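Local coordinates for protein polyketide synthase (Synechococcus sp., PDB 4GOX) that probably transfers a sulfo group from PAPS to its substrate as the sulfotransferase domain of an olefin synthase, and binds adenosine-3'-5'-diphosphate, at residues Ile26-Ser31 against Asp147-Ile152; Glu55-Pro60 against Pro130-Asp135; Ile188-Asn193 against Leu289-Leu294. All blocks are in the same frame, centred on the assembly; numbering follows the deposited sequence.

Interaction 1 (Ile26-Ser31 against Asp147-Ile152); sequences IAFILS and DQAKYI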
loop_
_atom_site.group_PDB
_atom_site.type_symbol
_atom_site.label_atom_id
_atom_site.label_comp_id
_atom_site.label_asym_id
_atom_site.label_seq_id
_atom_site.Cartn_x
_atom_site.Cartn_y
_atom_site.Cartn_z
ATOM N N ILE A 26 6.038 -6.386 10.732
ATOM C CA ILE A 26 4.928 -5.988 9.864
ATOM C C ILE A 26 5.562 -5.172 8.772
ATOM O O ILE A 26 6.585 -4.515 9.001
ATOM C CB ILE A 26 3.799 -5.181 10.610
ATOM C CG1 ILE A 26 2.553 -5.006 9.696
ATOM C CG2 ILE A 26 4.305 -3.812 11.181
ATOM C CD1 ILE A 26 1.375 -4.459 10.290
ATOM N N ALA A 27 4.956 -5.185 7.595
ATOM C CA ALA A 27 5.461 -4.371 6.517
ATOM C C ALA A 27 4.318 -3.628 5.857
ATOM O O ALA A 27 3.171 -4.076 5.910
ATOM C CB ALA A 27 6.234 -5.216 5.503
ATOM N N PHE A 28 4.637 -2.477 5.260
ATOM C CA PHE A 28 3.666 -1.679 4.540
ATOM C C PHE A 28 4.161 -1.424 3.131
ATOM O O PHE A 28 5.359 -1.198 2.941
ATOM C CB PHE A 28 3.484 -0.301 5.222
ATOM C CG PHE A 28 2.872 -0.354 6.596
ATOM C CD1 PHE A 28 1.504 -0.194 6.768
ATOM C CD2 PHE A 28 3.670 -0.528 7.723
ATOM C CE1 PHE A 28 0.933 -0.257 8.038
ATOM C CE2 PHE A 28 3.102 -0.597 8.987
ATOM C CZ PHE A 28 1.732 -0.463 9.141
ATOM N N ILE A 29 3.223 -1.333 2.179
ATOM C CA ILE A 29 3.509 -0.887 0.817
ATOM C C ILE A 29 2.842 0.458 0.785
ATOM O O ILE A 29 1.613 0.558 0.911
ATOM C CB ILE A 29 2.998 -1.785 -0.353
ATOM C CG1 ILE A 29 3.624 -3.187 -0.318
ATOM C CG2 ILE A 29 3.288 -1.079 -1.709
ATOM C CD1 ILE A 29 2.905 -4.183 -1.214
ATOM N N LEU A 30 3.672 1.507 0.688
ATOM C CA LEU A 30 3.217 2.864 0.667
ATOM C C LEU A 30 3.521 3.492 -0.663
ATOM O O LEU A 30 4.627 3.373 -1.194
ATOM C CB LEU A 30 3.874 3.676 1.804
ATOM C CG LEU A 30 3.703 3.152 3.244
ATOM C CD1 LEU A 30 4.576 3.945 4.175
ATOM C CD2 LEU A 30 2.246 3.237 3.704
ATOM N N SER A 31 2.541 4.205 -1.196
ATOM C CA SER A 31 2.717 4.933 -2.446
ATOM C C SER A 31 1.615 5.944 -2.604
ATOM O O SER A 31 0.639 5.969 -1.848
ATOM C CB SER A 31 2.665 3.978 -3.639
ATOM O OG SER A 31 1.363 3.469 -3.872
ATOM N N ASP A 147 7.408 -1.624 16.795
ATOM C CA ASP A 147 8.847 -1.537 17.048
ATOM C C ASP A 147 9.623 -1.778 15.774
ATOM O O ASP A 147 10.632 -1.116 15.536
ATOM C CB ASP A 147 9.278 -2.639 18.039
ATOM C CG ASP A 147 9.159 -2.332 19.521
ATOM O OD1 ASP A 147 9.273 -3.281 20.329
ATOM O OD2 ASP A 147 9.030 -1.130 19.879
ATOM N N GLN A 148 9.170 -2.758 14.976
ATOM C CA GLN A 148 9.860 -3.265 13.791
ATOM C C GLN A 148 9.095 -3.156 12.469
ATOM O O GLN A 148 9.251 -4.040 11.625
ATOM C CB GLN A 148 10.268 -4.733 14.041
ATOM C CG GLN A 148 11.493 -4.900 14.931
ATOM C CD GLN A 148 12.771 -4.900 14.131
ATOM O OE1 GLN A 148 13.275 -5.956 13.727
ATOM N NE2 GLN A 148 13.331 -3.716 13.891
ATOM N N ALA A 149 8.314 -2.068 12.245
ATOM C CA ALA A 149 7.624 -1.892 10.955
ATOM C C ALA A 149 8.633 -1.638 9.836
ATOM O O ALA A 149 9.594 -0.893 10.023
ATOM C CB ALA A 149 6.637 -0.737 11.025
ATOM N N LYS A 150 8.419 -2.267 8.687
ATOM C CA LYS A 150 9.239 -2.051 7.484
ATOM C C LYS A 150 8.386 -1.357 6.450
ATOM O O LYS A 150 7.209 -1.682 6.306
ATOM C CB LYS A 150 9.805 -3.357 6.916
ATOM C CG LYS A 150 10.976 -3.899 7.718
ATOM C CD LYS A 150 11.593 -5.092 6.986
ATOM C CE LYS A 150 12.743 -5.711 7.742
ATOM N NZ LYS A 150 12.257 -6.665 8.768
ATOM N N TYR A 151 8.969 -0.409 5.734
ATOM C CA TYR A 151 8.228 0.347 4.735
ATOM C C TYR A 151 8.787 0.179 3.329
ATOM O O TYR A 151 9.939 0.535 3.074
ATOM C CB TYR A 151 8.192 1.847 5.112
ATOM C CG TYR A 151 7.740 2.081 6.533
ATOM C CD1 TYR A 151 6.395 1.972 6.886
ATOM C CD2 TYR A 151 8.661 2.328 7.543
ATOM C CE1 TYR A 151 5.979 2.149 8.199
ATOM C CE2 TYR A 151 8.252 2.519 8.861
ATOM C CZ TYR A 151 6.915 2.409 9.186
ATOM O OH TYR A 151 6.529 2.618 10.479
ATOM N N ILE A 152 7.941 -0.305 2.409
ATOM C CA ILE A 152 8.266 -0.397 0.983
ATOM C C ILE A 152 7.635 0.854 0.343
ATOM O O ILE A 152 6.414 0.989 0.331
ATOM C CB ILE A 152 7.714 -1.697 0.354
ATOM C CG1 ILE A 152 8.375 -2.942 0.986
ATOM C CG2 ILE A 152 7.928 -1.675 -1.186
ATOM C CD1 ILE A 152 7.619 -4.241 0.696
#
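Phe28 and Tyr151 lie side by side on one face of a parallel sheet, pointing the same way, with Phe28 CD2 3.6 Å from Tyr151 CE1. The ring planes differ by only 20°, but the rings are strongly offset and meet at their rims. In both residues CG stands anti to the carbonyl carbon (chi1 -66° in Phe28, -51° in Tyr151), which lifts the two rings off their strands in the same sense. Ala149 CB comes up to the edge of the Phe28 ring, 4.1 Å from CE2, and also meets Ile26 CG2. Leu30 CD1 reaches Tyr151 CD1 at 3.8 Å, next to the contact with Phe28. The other face carries Ala27, Ile29, Lys150 and Ile152; Ile152 CB sits 3.5 Å from Phe28 O.

Under these side chains the backbones are laced by four bonds: Lys150 N to Ile26 O, Phe28 N to Lys150 O, Ile152 N to Phe28 O (2.8 Å) and Leu30 N to Ile152 O (2.8 Å). Farther out, Ser142 and Glu143 hold the Tyr151 hydroxyl by hydrogen bonds, while Phe146 packs on Ile26 and Phe28. Across the sheet, helix 37-45 covers Ile29 and helix 220-231 covers Ile152. Strand 26-30 also bonds to strand 124-129 and so lies inside the sheet of this P-loop-type fold. The chemistry is thus divided: backbone polar groups are spent strand to strand, and mostly apolar side chains cover both faces, the buried Tyr151 hydroxyl being satisfied by Ser142 and Glu143.

Interaction 2 (Glu55-Pro60 against Pro130-Asp135); sequences ELHLLP and PSYGSD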
loop_
_atom_site.group_PDB
_atom_site.type_symbol
_atom_site.label_atom_id
_atom_site.label_comp_id
_atom_site.label_asym_id
_atom_site.label_seq_id
_atom_site.Cartn_x
_atom_site.Cartn_y
_atom_site.Cartn_z
ATOM N N GLU A 55 -6.512 -3.956 0.510
ATOM C CA GLU A 55 -6.488 -2.828 1.459
ATOM C C GLU A 55 -7.277 -2.999 2.758
ATOM O O GLU A 55 -8.512 -2.963 2.742
ATOM C CB GLU A 55 -6.901 -1.521 0.767
ATOM C CG GLU A 55 -5.755 -0.885 0.005
ATOM C CD GLU A 55 -6.146 -0.081 -1.212
ATOM O OE1 GLU A 55 -5.562 -0.333 -2.289
ATOM O OE2 GLU A 55 -6.952 0.868 -1.073
ATOM N N LEU A 56 -6.541 -3.194 3.876
ATOM C CA LEU A 56 -7.095 -3.278 5.236
ATOM C C LEU A 56 -7.642 -1.930 5.704
ATOM O O LEU A 56 -8.663 -1.885 6.399
ATOM C CB LEU A 56 -6.008 -3.787 6.207
ATOM C CG LEU A 56 -5.456 -5.199 5.903
ATOM C CD1 LEU A 56 -4.174 -5.455 6.677
ATOM C CD2 LEU A 56 -6.493 -6.298 6.264
ATOM N N HIS A 57 -6.959 -0.810 5.323
ATOM C CA HIS A 57 -7.345 0.558 5.698
ATOM C C HIS A 57 -7.572 0.708 7.210
ATOM O O HIS A 57 -8.666 1.059 7.647
ATOM C CB HIS A 57 -8.533 1.104 4.848
ATOM C CG HIS A 57 -8.516 2.608 4.746
ATOM N ND1 HIS A 57 -7.414 3.290 4.229
ATOM C CD2 HIS A 57 -9.421 3.520 5.181
ATOM C CE1 HIS A 57 -7.712 4.577 4.318
ATOM N NE2 HIS A 57 -8.907 4.765 4.888
ATOM N N LEU A 58 -6.546 0.359 8.004
ATOM C CA LEU A 58 -6.588 0.384 9.481
ATOM C C LEU A 58 -5.803 1.557 10.110
ATOM O O LEU A 58 -6.289 2.194 11.037
ATOM C CB LEU A 58 -5.990 -0.928 10.011
ATOM C CG LEU A 58 -6.816 -2.217 9.777
ATOM C CD1 LEU A 58 -5.968 -3.469 10.073
ATOM C CD2 LEU A 58 -8.081 -2.194 10.642
ATOM N N LEU A 59 -4.588 1.824 9.614
ATOM C CA LEU A 59 -3.685 2.855 10.151
ATOM C C LEU A 59 -4.270 4.256 10.423
ATOM O O LEU A 59 -3.911 4.805 11.466
ATOM C CB LEU A 59 -2.379 2.883 9.349
ATOM C CG LEU A 59 -1.124 3.457 10.027
ATOM C CD1 LEU A 59 -0.696 2.586 11.213
ATOM C CD2 LEU A 59 0.024 3.500 9.042
ATOM N N PRO A 60 -5.196 4.846 9.595
ATOM C CA PRO A 60 -5.706 6.206 9.894
ATOM C C PRO A 60 -6.582 6.359 11.124
ATOM O O PRO A 60 -6.958 7.483 11.460
ATOM C CB PRO A 60 -6.574 6.526 8.671
ATOM C CG PRO A 60 -6.129 5.605 7.597
ATOM C CD PRO A 60 -5.711 4.374 8.291
ATOM N N PRO A 130 -2.450 2.979 -0.831
ATOM C CA PRO A 130 -2.091 4.151 -1.663
ATOM C C PRO A 130 -2.583 5.484 -1.058
ATOM O O PRO A 130 -2.564 6.514 -1.724
ATOM C CB PRO A 130 -2.814 3.873 -2.987
ATOM C CG PRO A 130 -4.011 2.995 -2.605
ATOM C CD PRO A 130 -3.758 2.399 -1.225
ATOM N N SER A 131 -3.072 5.464 0.184
ATOM C CA SER A 131 -3.594 6.671 0.810
ATOM C C SER A 131 -2.952 6.976 2.169
ATOM O O SER A 131 -2.931 8.135 2.507
ATOM C CB SER A 131 -5.127 6.602 0.920
ATOM O OG SER A 131 -5.511 5.628 1.859
ATOM N N TYR A 132 -2.351 5.979 2.899
ATOM C CA TYR A 132 -1.717 6.301 4.206
ATOM C C TYR A 132 -0.689 7.445 4.076
ATOM O O TYR A 132 -0.667 8.317 4.932
ATOM C CB TYR A 132 -1.006 5.101 4.866
ATOM C CG TYR A 132 -1.814 3.892 5.315
ATOM C CD1 TYR A 132 -3.205 3.943 5.412
ATOM C CD2 TYR A 132 -1.178 2.717 5.695
ATOM C CE1 TYR A 132 -3.945 2.814 5.791
ATOM C CE2 TYR A 132 -1.903 1.586 6.083
ATOM C CZ TYR A 132 -3.284 1.639 6.130
ATOM O OH TYR A 132 -3.962 0.522 6.556
ATOM N N GLY A 133 0.103 7.451 3.005
ATOM C CA GLY A 133 1.137 8.486 2.772
ATOM C C GLY A 133 0.654 9.888 2.473
ATOM O O GLY A 133 1.444 10.834 2.537
ATOM N N SER A 134 -0.660 10.067 2.193
ATOM C CA SER A 134 -1.242 11.399 1.932
ATOM C C SER A 134 -1.259 12.311 3.158
ATOM O O SER A 134 -1.430 13.515 3.027
ATOM C CB SER A 134 -2.655 11.260 1.370
ATOM O OG SER A 134 -2.570 10.670 0.081
ATOM N N ASP A 135 -1.066 11.733 4.346
ATOM C CA ASP A 135 -1.089 12.443 5.621
ATOM C C ASP A 135 -0.008 11.849 6.510
ATOM O O ASP A 135 -0.105 10.699 6.960
ATOM C CB ASP A 135 -2.473 12.255 6.283
ATOM C CG ASP A 135 -2.730 13.037 7.560
ATOM O OD1 ASP A 135 -1.779 13.681 8.076
ATOM O OD2 ASP A 135 -3.884 13.037 8.023
HETATM O O HOH W 1 -6.949 3.743 -0.009
HETATM O O HOH W 2 -4.427 -0.387 3.635
#
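The Tyr132 ring carries Leu59 CB over one face, 3.6 Å from its centroid and 16° off the normal, a CH-pi contact in which the two side chains cross at about a right angle. It joins two loops of the P-loop-type sulfotransferase fold, which follow strands 50-51 and 124-129. Leu59 CG is anti to its backbone N (chi1 -157°), and CD2 beyond it lies 3.6 Å from Tyr132 CD2. At the edge of the ring, near its plane, stands Leu58 N; Pro60 CD approaches obliquely, 3.4 Å from Tyr132 CE1. The second flat group, the His57 imidazole, has Ser131 OG at its edge, 3.5 Å from CE1, and the His57 and Tyr132 side chains run antiparallel past one another.

The second loop, after Pro130 and Ser131, forms a short 3-10 turn, 132-134, that presents the tyrosine. The Tyr132 hydroxyl has several partners. Leu58 N donates to Tyr132 OH at 3.0 Å, Leu59 N gives a weaker bond, and Asp127 OD1 is a further partner in strand 124-129. A water that accepts from His57 N adds a weak bond to the same oxygen. The hydroxyl thus takes two consecutive backbone N-H groups, which probably helps to hold this turn. Tyr113 of helix 109-119 and Ile138 and Leu139 of helix 136-145 also touch the Tyr132 side chain.

Nearer the bound adenosine-3'-5'-diphosphate, about 5 Å from the Pro130 side chain, Glu55 and Pro130 meet tip to tip. Lys128 forms a salt bridge with Glu55 OE1, which also lies 3.4 Å from Pro130 CD. The other carboxylate oxygen, OE2, accepts from a second water at 3.1 Å, and that water is also bonded to Ser131 OG.

Interaction 3 (Ile188-Asn193 against Leu289-Leu294); sequences IWRTSN and LDTIQL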
loop_
_atom_site.group_PDB
_atom_site.type_symbol
_atom_site.label_atom_id
_atom_site.label_comp_id
_atom_site.label_asym_id
_atom_site.label_seq_id
_atom_site.Cartn_x
_atom_site.Cartn_y
_atom_site.Cartn_z
ATOM N N ILE A 188 -1.314 15.249 -4.969
ATOM C CA ILE A 188 -1.386 13.956 -4.302
ATOM C C ILE A 188 -0.094 13.155 -4.498
ATOM O O ILE A 188 0.434 12.641 -3.519
ATOM C CB ILE A 188 -2.664 13.155 -4.688
ATOM C CG1 ILE A 188 -3.932 13.868 -4.139
ATOM C CG2 ILE A 188 -2.598 11.731 -4.111
ATOM C CD1 ILE A 188 -5.247 13.227 -4.617
ATOM N N TRP A 189 0.461 13.122 -5.727
ATOM C CA TRP A 189 1.727 12.423 -5.966
ATOM C C TRP A 189 2.848 13.056 -5.130
ATOM O O TRP A 189 3.652 12.358 -4.495
ATOM C CB TRP A 189 2.106 12.512 -7.463
ATOM C CG TRP A 189 3.370 11.770 -7.782
ATOM C CD1 TRP A 189 3.493 10.449 -8.087
ATOM C CD2 TRP A 189 4.691 12.310 -7.781
ATOM N NE1 TRP A 189 4.816 10.139 -8.318
ATOM C CE2 TRP A 189 5.572 11.266 -8.155
ATOM C CE3 TRP A 189 5.217 13.607 -7.582
ATOM C CZ2 TRP A 189 6.956 11.447 -8.224
ATOM C CZ3 TRP A 189 6.589 13.783 -7.650
ATOM C CH2 TRP A 189 7.438 12.717 -7.983
ATOM N N ARG A 190 2.904 14.387 -5.147
ATOM C CA ARG A 190 3.940 15.128 -4.456
ATOM C C ARG A 190 3.802 14.957 -2.937
ATOM O O ARG A 190 4.775 14.605 -2.276
ATOM C CB ARG A 190 3.891 16.603 -4.876
ATOM C CG ARG A 190 5.007 17.470 -4.295
ATOM C CD ARG A 190 4.859 18.918 -4.697
ATOM N NE ARG A 190 3.632 19.506 -4.164
ATOM C CZ ARG A 190 2.639 19.966 -4.912
ATOM N NH1 ARG A 190 2.738 19.957 -6.236
ATOM N NH2 ARG A 190 1.547 20.453 -4.346
ATOM N N THR A 191 2.603 15.211 -2.393
ATOM C CA THR A 191 2.324 15.102 -0.955
ATOM C C THR A 191 2.705 13.718 -0.419
ATOM O O THR A 191 3.468 13.630 0.544
ATOM C CB THR A 191 0.854 15.449 -0.677
ATOM O OG1 THR A 191 0.612 16.765 -1.192
ATOM C CG2 THR A 191 0.489 15.344 0.808
ATOM N N SER A 192 2.190 12.656 -1.064
ATOM C CA SER A 192 2.451 11.269 -0.659
ATOM C C SER A 192 3.927 10.946 -0.693
ATOM O O SER A 192 4.461 10.436 0.288
ATOM C CB SER A 192 1.717 10.276 -1.564
ATOM O OG SER A 192 0.335 10.487 -1.388
ATOM N N ASN A 193 4.563 11.198 -1.839
ATOM C CA ASN A 193 5.953 10.871 -2.020
ATOM C C ASN A 193 6.847 11.599 -1.071
ATOM O O ASN A 193 7.738 10.973 -0.511
ATOM C CB ASN A 193 6.372 10.958 -3.483
ATOM C CG ASN A 193 5.839 9.768 -4.239
ATOM O OD1 ASN A 193 6.093 8.633 -3.863
ATOM N ND2 ASN A 193 4.962 9.984 -5.214
ATOM N N LEU A 289 7.568 23.553 -9.225
ATOM C CA LEU A 289 8.992 23.484 -8.917
ATOM C C LEU A 289 9.368 22.400 -7.893
ATOM O O LEU A 289 10.275 21.627 -8.183
ATOM C CB LEU A 289 9.579 24.875 -8.614
ATOM C CG LEU A 289 10.353 25.543 -9.783
ATOM C CD1 LEU A 289 9.618 25.436 -11.150
ATOM C CD2 LEU A 289 10.646 26.996 -9.496
ATOM N N ASP A 290 8.614 22.242 -6.782
ATOM C CA ASP A 290 8.919 21.163 -5.837
ATOM C C ASP A 290 8.532 19.788 -6.348
ATOM O O ASP A 290 9.099 18.797 -5.886
ATOM C CB ASP A 290 8.359 21.389 -4.427
ATOM C CG ASP A 290 6.894 21.751 -4.286
ATOM O OD1 ASP A 290 6.271 22.162 -5.306
ATOM O OD2 ASP A 290 6.413 21.766 -3.148
ATOM N N THR A 291 7.572 19.707 -7.295
ATOM C CA THR A 291 7.230 18.395 -7.880
ATOM C C THR A 291 8.429 17.929 -8.707
ATOM O O THR A 291 8.784 16.761 -8.649
ATOM C CB THR A 291 5.970 18.439 -8.750
ATOM O OG1 THR A 291 4.912 19.046 -8.023
ATOM C CG2 THR A 291 5.530 17.046 -9.206
ATOM N N ILE A 292 9.087 18.862 -9.402
ATOM C CA ILE A 292 10.266 18.579 -10.223
ATOM C C ILE A 292 11.424 18.129 -9.326
ATOM O O ILE A 292 11.997 17.072 -9.592
ATOM C CB ILE A 292 10.623 19.776 -11.138
ATOM C CG1 ILE A 292 9.509 20.031 -12.175
ATOM C CG2 ILE A 292 11.980 19.578 -11.831
ATOM C CD1 ILE A 292 9.524 21.464 -12.781
ATOM N N GLN A 293 11.733 18.901 -8.251
ATOM C CA GLN A 293 12.803 18.558 -7.305
ATOM C C GLN A 293 12.586 17.129 -6.725
ATOM O O GLN A 293 13.505 16.309 -6.733
ATOM C CB GLN A 293 12.960 19.633 -6.199
ATOM C CG GLN A 293 13.290 21.045 -6.756
ATOM C CD GLN A 293 13.639 22.190 -5.786
ATOM O OE1 GLN A 293 14.049 23.277 -6.221
ATOM N NE2 GLN A 293 13.506 22.003 -4.482
ATOM N N LEU A 294 11.358 16.813 -6.320
ATOM C CA LEU A 294 11.033 15.506 -5.765
ATOM C C LEU A 294 11.226 14.368 -6.792
ATOM O O LEU A 294 11.836 13.347 -6.462
ATOM C CB LEU A 294 9.632 15.505 -5.170
ATOM C CG LEU A 294 9.151 14.227 -4.471
ATOM C CD1 LEU A 294 10.071 13.823 -3.275
ATOM C CD2 LEU A 294 7.721 14.397 -4.012
#
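Leu294 lays its CD2 methyl on helix 181-202, 3.4 Å from Arg190 O and 3.7 Å from Asn193 CB. Its CG stands anti to the backbone N, and the CD2 methyl beyond it also lies 3.9 Å from Trp189 CZ3. Thr291 CG2 meets that indole carbon at 3.8 Å; both methyls approach the ring obliquely.

Beside this apolar patch, Arg190 crosses Thr291 and Asp290 at about a right angle. Arg190 NH1 donates to Thr291 OG1 at 3.0 Å, nearly straight at 163°, with the oxygen lying in the guanidinium plane. The bend at chi3 (63°) turns NE out of line with the extended first part of the chain. Asp290 is held more loosely: its OD2 is 3.7 Å from Arg190 NE and well out of the guanidinium plane, so the long salt bridge rests on charge without an N-H aimed at the oxygen. The carboxylate carbon packs against the aliphatic Arg190 CD.

Glu186, one turn before Arg190 in helix 181-202, bonds to Thr291 OG1 and so helps to position the acceptor of the arginine. The indole N-H of Trp189 goes to Arg156 O, and Asn193 OD1 to His153 NE2, which tie this helix to the strand 149-155 region. The contact is a helix-to-helix packing, the short axes 10.0 Å apart and inclined at 52°, that seats the C-terminal helix 289-297 on the long helix 181-202 of the alpha/beta sulfotransferase fold.

In the fold
From the N terminus, strand 26-30 pairs with strand 149-155, and interaction 1 closes that loop within the central sheet. Both segments of interaction 2 fall inside it: residues 55-60 and 130-135 close a smaller loop of mostly helical chain. The two contacts touch, Phe28 and Leu30 packing against Tyr132. Interaction 3 follows in series and brings the C-terminal helix 289-297 back onto helix 181-202. It meets interaction 2 through Ser134 and Ser192, whose hydroxyls probably share a hydrogen bond, but does not touch interaction 1. Together they join the sheet, the C-terminal helix and the loops of interaction 2, one of which comes close to the nucleotide at Pro130.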